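Local coordinates for protein walker-Type ATPase (Pyrococcus abyssi, PDB 2QEN) that is of unknown function but binds ADP and magnesium as a Walker-type ATPase and probably hydrolyses ATP, at residues A[95-103]-A[116-127]. The protein carries 1 engineered substitution. Sequence-based numbering, arbitrary orientation.
Sequences FKISLNLKF and VFRELNDLGEEL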
ATOM      1  N   PHE A  95      -1.873  25.691   7.771  1.00 38.21           N
ATOM      2  CA  PHE A  95      -1.355  25.325   9.081  1.00 38.49           C
ATOM      3  C   PHE A  95      -0.792  26.513   9.846  1.00 38.84           C
ATOM      4  O   PHE A  95      -0.282  26.352  10.945  1.00 39.11           O
ATOM      5  CB  PHE A  95      -0.341  24.186   8.959  1.00 38.33           C
ATOM      6  CG  PHE A  95      -0.936  22.920   8.425  1.00 38.24           C
ATOM      7  CD1 PHE A  95      -1.878  22.207   9.176  1.00 37.94           C
ATOM      8  CD2 PHE A  95      -0.583  22.447   7.166  1.00 38.14           C
ATOM      9  CE1 PHE A  95      -2.452  21.037   8.678  1.00 37.53           C
ATOM     10  CE2 PHE A  95      -1.144  21.268   6.662  1.00 37.81           C
ATOM     11  CZ  PHE A  95      -2.080  20.563   7.421  1.00 38.16           C
ATOM     12  N   LYS A  96      -0.909  27.705   9.261  1.00 39.17           N
ATOM     13  CA  LYS A  96      -0.484  28.953   9.902  1.00 39.38           C
ATOM     14  C   LYS A  96       0.979  28.899  10.326  1.00 39.60           C
ATOM     15  O   LYS A  96       1.299  29.018  11.506  1.00 39.91           O
ATOM     16  CB  LYS A  96      -1.411  29.313  11.072  1.00 39.45           C
ATOM     17  CG  LYS A  96      -2.872  29.500  10.669  1.00 38.88           C
ATOM     18  CD  LYS A  96      -3.149  30.882  10.079  1.00 38.28           C
ATOM     19  CE  LYS A  96      -4.508  30.904   9.381  1.00 38.24           C
ATOM     20  NZ  LYS A  96      -5.076  32.282   9.211  1.00 38.96           N
ATOM     21  N   ILE A  97       1.852  28.702   9.339  1.00 39.99           N
ATOM     22  CA  ILE A  97       3.304  28.611   9.539  1.00 40.21           C
ATOM     23  C   ILE A  97       3.997  29.900   9.089  1.00 40.30           C
ATOM     24  O   ILE A  97       3.738  30.403   7.995  1.00 40.55           O
ATOM     25  CB  ILE A  97       3.911  27.423   8.743  1.00 40.18           C
ATOM     26  CG1 ILE A  97       3.324  26.093   9.221  1.00 40.94           C
ATOM     27  CG2 ILE A  97       5.434  27.405   8.872  1.00 39.94           C
ATOM     28  CD1 ILE A  97       3.368  24.969   8.185  1.00 41.61           C
ATOM     29  N   SER A  98       4.883  30.419   9.933  1.00 40.42           N
ATOM     30  CA  SER A  98       5.661  31.612   9.601  1.00 40.41           C
ATOM     31  C   SER A  98       6.997  31.275   8.926  1.00 40.12           C
ATOM     32  O   SER A  98       7.451  32.007   8.043  1.00 40.22           O
ATOM     33  CB  SER A  98       5.882  32.468  10.852  1.00 40.58           C
ATOM     34  OG  SER A  98       6.470  31.701  11.888  1.00 41.24           O
ATOM     35  N   LEU A  99       7.616  30.172   9.347  1.00 39.92           N
ATOM     36  CA  LEU A  99       8.859  29.654   8.737  1.00 39.68           C
ATOM     37  C   LEU A  99       8.796  29.479   7.222  1.00 39.00           C
ATOM     38  O   LEU A  99       7.779  29.043   6.682  1.00 39.19           O
ATOM     39  CB  LEU A  99       9.233  28.297   9.343  1.00 39.90           C
ATOM     40  CG  LEU A  99      10.260  28.142  10.466  1.00 40.88           C
ATOM     41  CD1 LEU A  99      10.807  26.725  10.391  1.00 41.17           C
ATOM     42  CD2 LEU A  99      11.408  29.156  10.389  1.00 41.82           C
ATOM     43  N   ASN A 100       9.892  29.817   6.552  1.00 38.30           N
ATOM     44  CA  ASN A 100      10.073  29.526   5.136  1.00 37.77           C
ATOM     45  C   ASN A 100      11.047  28.362   4.963  1.00 37.29           C
ATOM     46  O   ASN A 100      11.892  28.110   5.829  1.00 37.39           O
ATOM     47  CB  ASN A 100      10.601  30.752   4.386  1.00 37.94           C
ATOM     48  CG  ASN A 100       9.550  31.849   4.219  1.00 38.68           C
ATOM     49  OD1 ASN A 100       8.379  31.578   3.932  1.00 38.77           O
ATOM     50  ND2 ASN A 100       9.975  33.101   4.378  1.00 38.44           N
ATOM     51  N   LEU A 101      10.921  27.654   3.845  1.00 36.32           N
ATOM     52  CA  LEU A 101      11.819  26.558   3.536  1.00 35.43           C
ATOM     53  C   LEU A 101      12.824  26.970   2.473  1.00 34.75           C
ATOM     54  O   LEU A 101      12.440  27.288   1.339  1.00 34.59           O
ATOM     55  CB  LEU A 101      11.036  25.317   3.082  1.00 35.58           C
ATOM     56  CG  LEU A 101      10.272  24.498   4.131  1.00 35.57           C
ATOM     57  CD1 LEU A 101       9.385  23.462   3.444  1.00 35.18           C
ATOM     58  CD2 LEU A 101      11.237  23.818   5.103  1.00 35.49           C
ATOM     59  N   LYS A 102      14.104  26.960   2.854  1.00 33.57           N
ATOM     60  CA  LYS A 102      15.206  27.293   1.950  1.00 32.78           C
ATOM     61  C   LYS A 102      15.302  26.342   0.749  1.00 32.35           C
ATOM     62  O   LYS A 102      15.527  26.788  -0.380  1.00 31.81           O
ATOM     63  CB  LYS A 102      16.537  27.326   2.717  1.00 32.81           C
ATOM     64  CG  LYS A 102      17.766  27.633   1.856  1.00 33.47           C
ATOM     65  CD  LYS A 102      18.872  28.350   2.623  1.00 33.36           C
ATOM     66  CE  LYS A 102      19.994  28.761   1.671  1.00 34.24           C
ATOM     67  NZ  LYS A 102      20.850  29.872   2.202  1.00 34.20           N
ATOM     68  N   PHE A 103      15.107  25.043   0.984  1.00 31.57           N
ATOM     69  CA  PHE A 103      15.396  24.050  -0.051  1.00 31.30           C
ATOM     70  C   PHE A 103      14.499  24.167  -1.292  1.00 31.14           C
ATOM     71  O   PHE A 103      14.812  23.624  -2.344  1.00 30.86           O
ATOM     72  CB  PHE A 103      15.476  22.614   0.521  1.00 31.20           C
ATOM     73  CG  PHE A 103      14.143  21.930   0.694  1.00 31.01           C
ATOM     74  CD1 PHE A 103      13.575  21.202  -0.355  1.00 30.98           C
ATOM     75  CD2 PHE A 103      13.465  21.996   1.906  1.00 30.56           C
ATOM     76  CE1 PHE A 103      12.335  20.558  -0.204  1.00 31.12           C
ATOM     77  CE2 PHE A 103      12.229  21.356   2.072  1.00 31.74           C
ATOM     78  CZ  PHE A 103      11.662  20.638   1.009  1.00 31.35           C
ATOM     79  N   VAL A 116      17.476  18.687   3.411  1.00 29.62           N
ATOM     80  CA  VAL A 116      16.030  18.774   3.246  1.00 29.08           C
ATOM     81  C   VAL A 116      15.286  18.326   4.505  1.00 29.24           C
ATOM     82  O   VAL A 116      14.353  19.001   4.959  1.00 29.00           O
ATOM     83  CB  VAL A 116      15.555  17.920   2.026  1.00 29.32           C
ATOM     84  CG1 VAL A 116      14.007  17.760   2.006  1.00 27.66           C
ATOM     85  CG2 VAL A 116      16.093  18.506   0.701  1.00 28.34           C
ATOM     86  N   PHE A 117      15.708  17.195   5.066  1.00 28.90           N
ATOM     87  CA  PHE A 117      15.057  16.645   6.246  1.00 29.46           C
ATOM     88  C   PHE A 117      15.239  17.492   7.503  1.00 29.75           C
ATOM     89  O   PHE A 117      14.316  17.592   8.311  1.00 29.76           O
ATOM     90  CB  PHE A 117      15.430  15.169   6.449  1.00 29.83           C
ATOM     91  CG  PHE A 117      14.570  14.216   5.638  1.00 30.94           C
ATOM     92  CD1 PHE A 117      14.359  14.432   4.266  1.00 33.24           C
ATOM     93  CD2 PHE A 117      13.938  13.137   6.241  1.00 33.00           C
ATOM     94  CE1 PHE A 117      13.544  13.555   3.506  1.00 33.69           C
ATOM     95  CE2 PHE A 117      13.115  12.253   5.486  1.00 32.77           C
ATOM     96  CZ  PHE A 117      12.921  12.476   4.126  1.00 31.59           C
ATOM     97  N   ARG A 118      16.406  18.118   7.644  1.00 29.94           N
ATOM     98  CA  ARG A 118      16.673  19.063   8.734  1.00 31.40           C
ATOM     99  C   ARG A 118      15.745  20.282   8.697  1.00 30.87           C
ATOM    100  O   ARG A 118      15.195  20.666   9.725  1.00 31.16           O
ATOM    101  CB  ARG A 118      18.146  19.521   8.728  1.00 31.09           C
ATOM    102  CG  ARG A 118      19.133  18.452   9.199  1.00 32.83           C
ATOM    103  CD  ARG A 118      20.531  19.048   9.414  1.00 34.23           C
ATOM    104  NE  ARG A 118      21.202  19.286   8.134  1.00 40.31           N
ATOM    105  CZ  ARG A 118      22.196  18.542   7.650  1.00 41.74           C
ATOM    106  NH1 ARG A 118      22.665  17.513   8.353  1.00 43.39           N
ATOM    107  NH2 ARG A 118      22.732  18.837   6.467  1.00 40.49           N
ATOM    108  N   GLU A 119      15.582  20.886   7.522  1.00 30.68           N
ATOM    109  CA  GLU A 119      14.607  21.964   7.340  1.00 31.67           C
ATOM    110  C   GLU A 119      13.156  21.561   7.676  1.00 30.53           C
ATOM    111  O   GLU A 119      12.416  22.340   8.272  1.00 30.09           O
ATOM    112  CB  GLU A 119      14.692  22.539   5.924  1.00 31.97           C
ATOM    113  CG  GLU A 119      15.950  23.356   5.656  1.00 33.48           C
ATOM    114  CD  GLU A 119      16.033  23.882   4.220  1.00 34.72           C
ATOM    115  OE1 GLU A 119      15.004  24.377   3.697  1.00 37.82           O
ATOM    116  OE2 GLU A 119      17.138  23.812   3.619  1.00 40.05           O
ATOM    117  N   LEU A 120      12.763  20.342   7.309  1.00 30.40           N
ATOM    118  CA  LEU A 120      11.422  19.827   7.624  1.00 29.77           C
ATOM    119  C   LEU A 120      11.222  19.584   9.118  1.00 29.64           C
ATOM    120  O   LEU A 120      10.123  19.786   9.630  1.00 29.35           O
ATOM    121  CB  LEU A 120      11.124  18.539   6.849  1.00 29.86           C
ATOM    122  CG  LEU A 120      10.967  18.663   5.336  1.00 29.69           C
ATOM    123  CD1 LEU A 120      10.718  17.275   4.731  1.00 28.18           C
ATOM    124  CD2 LEU A 120       9.851  19.640   4.973  1.00 29.16           C
ATOM    125  N   ASN A 121      12.284  19.149   9.801  1.00 29.88           N
ATOM    126  CA  ASN A 121      12.300  19.029  11.257  1.00 30.07           C
ATOM    127  C   ASN A 121      12.200  20.400  11.961  1.00 30.79           C
ATOM    128  O   ASN A 121      11.528  20.518  12.987  1.00 30.15           O
ATOM    129  CB  ASN A 121      13.554  18.276  11.726  1.00 29.52           C
ATOM    130  CG  ASN A 121      13.553  18.019  13.231  1.00 28.81           C
ATOM    131  OD1 ASN A 121      12.809  17.173  13.723  1.00 29.27           O
ATOM    132  ND2 ASN A 121      14.387  18.747  13.967  1.00 26.48           N
ATOM    133  N   ASP A 122      12.878  21.416  11.413  1.00 31.93           N
ATOM    134  CA  ASP A 122      12.763  22.820  11.884  1.00 32.93           C
ATOM    135  C   ASP A 122      11.314  23.298  11.787  1.00 33.33           C
ATOM    136  O   ASP A 122      10.819  24.013  12.657  1.00 32.88           O
ATOM    137  CB  ASP A 122      13.636  23.763  11.039  1.00 33.59           C
ATOM    138  CG  ASP A 122      15.127  23.581  11.278  1.00 36.04           C
ATOM    139  OD1 ASP A 122      15.517  22.857  12.228  1.00 40.55           O
ATOM    140  OD2 ASP A 122      15.920  24.170  10.507  1.00 37.47           O
ATOM    141  N   LEU A 123      10.642  22.885  10.712  1.00 33.66           N
ATOM    142  CA  LEU A 123       9.235  23.192  10.507  1.00 34.39           C
ATOM    143  C   LEU A 123       8.379  22.447  11.551  1.00 34.22           C
ATOM    144  O   LEU A 123       7.439  23.019  12.131  1.00 33.73           O
ATOM    145  CB  LEU A 123       8.846  22.844   9.065  1.00 34.58           C
ATOM    146  CG  LEU A 123       7.423  22.990   8.522  1.00 36.13           C
ATOM    147  CD1 LEU A 123       6.904  24.396   8.767  1.00 37.36           C
ATOM    148  CD2 LEU A 123       7.403  22.658   7.023  1.00 35.19           C
ATOM    149  N   GLY A 124       8.752  21.188  11.809  1.00 33.82           N
ATOM    150  CA  GLY A 124       8.139  20.371  12.848  1.00 33.33           C
ATOM    151  C   GLY A 124       8.216  20.998  14.228  1.00 33.06           C
ATOM    152  O   GLY A 124       7.288  20.866  15.025  1.00 32.59           O
ATOM    153  N   GLU A 125       9.328  21.679  14.504  1.00 33.09           N
ATOM    154  CA  GLU A 125       9.550  22.360  15.780  1.00 33.38           C
ATOM    155  C   GLU A 125       8.514  23.430  16.061  1.00 33.27           C
ATOM    156  O   GLU A 125       8.135  23.635  17.214  1.00 33.33           O
ATOM    157  CB  GLU A 125      10.937  23.002  15.822  1.00 33.14           C
ATOM    158  CG  GLU A 125      12.011  22.094  16.360  1.00 34.45           C
ATOM    159  CD  GLU A 125      13.412  22.680  16.228  1.00 35.24           C
ATOM    160  OE1 GLU A 125      13.571  23.925  16.198  1.00 34.40           O
ATOM    161  OE2 GLU A 125      14.361  21.872  16.160  1.00 37.68           O
ATOM    162  N   GLU A 126       8.089  24.130  15.014  1.00 33.33           N
ATOM    163  CA  GLU A 126       7.076  25.156  15.153  1.00 34.17           C
ATOM    164  C   GLU A 126       5.690  24.532  15.309  1.00 34.27           C
ATOM    165  O   GLU A 126       4.907  24.951  16.175  1.00 34.56           O
ATOM    166  CB  GLU A 126       7.097  26.119  13.968  1.00 34.03           C
ATOM    167  CG  GLU A 126       6.031  27.199  14.096  1.00 37.16           C
ATOM    168  CD  GLU A 126       6.112  28.282  13.041  1.00 40.59           C
ATOM    169  OE1 GLU A 126       7.125  28.340  12.304  1.00 44.07           O
ATOM    170  OE2 GLU A 126       5.156  29.084  12.960  1.00 40.96           O
ATOM    171  N   LEU A 127       5.407  23.531  14.479  1.00 34.06           N
ATOM    172  CA  LEU A 127       4.100  22.887  14.427  1.00 34.56           C
ATOM    173  C   LEU A 127       3.869  21.911  15.578  1.00 34.65           C
ATOM    174  O   LEU A 127       2.725  21.667  15.976  1.00 34.60           O
ATOM    175  CB  LEU A 127       3.935  22.141  13.091  1.00 34.44           C
ATOM    176  CG  LEU A 127       3.853  22.972  11.808  1.00 34.26           C
ATOM    177  CD1 LEU A 127       4.383  22.194  10.613  1.00 32.84           C
ATOM    178  CD2 LEU A 127       2.431  23.391  11.575  1.00 35.01           C
TER
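The F103 ring lies across V116, whose CG1 stands 3.9 Å from the ring centroid, nearly over the ring centre, in a CH-pi contact with one face; CG2 of the same valine reaches CD1 of the phenylalanine. At the ring edge comes the carboxylate of E119, with CD in the ring plane. The first torsion of F103 (chi1 83°), with CG flanked by N and C of its own backbone, lays the ring against V116 while the backbone N still faces the E119 carboxylate. That amide is taken by E119: F103 N to OE1 is 2.8 Å, at 151°, and meets the syn lone pair. K102 N is about as near to the same oxygen, but its angle is too poor for a bond. Further along, L101 sets CD2 against E119 CB, and its CD1 touches the CD2 methyls of both L120 and L123, at the edge of van der Waals range. The pairing joins the irregular loop following helix 88-95 to helix 113-127, which packs through F117 and L120 on strands 130-135 and 165-171 of the parallel sheet of this P-loop ATPase domain, well away from the nucleotide site. F88 of helix 88-95 touches both L101 and L123, and F91 touches I97, extending the apolar layer. I97 lies roughly perpendicular to L123 and packs tightly, CG2 to CD1 of the leucine being 3.4 Å; its CG1 and CD1 lie against L127. With CG anti to the backbone N and an extended chain, E126 reaches the loop, where OE2 accepts S98 OG at 3.1 Å on the syn side, 28° out of the carboxylate plane, and S98 N in a straight but weak bond of 3.3 Å. L99 and E126 run antiparallel alongside each other, bringing L99 CD1 to 3.5 Å from D122 O.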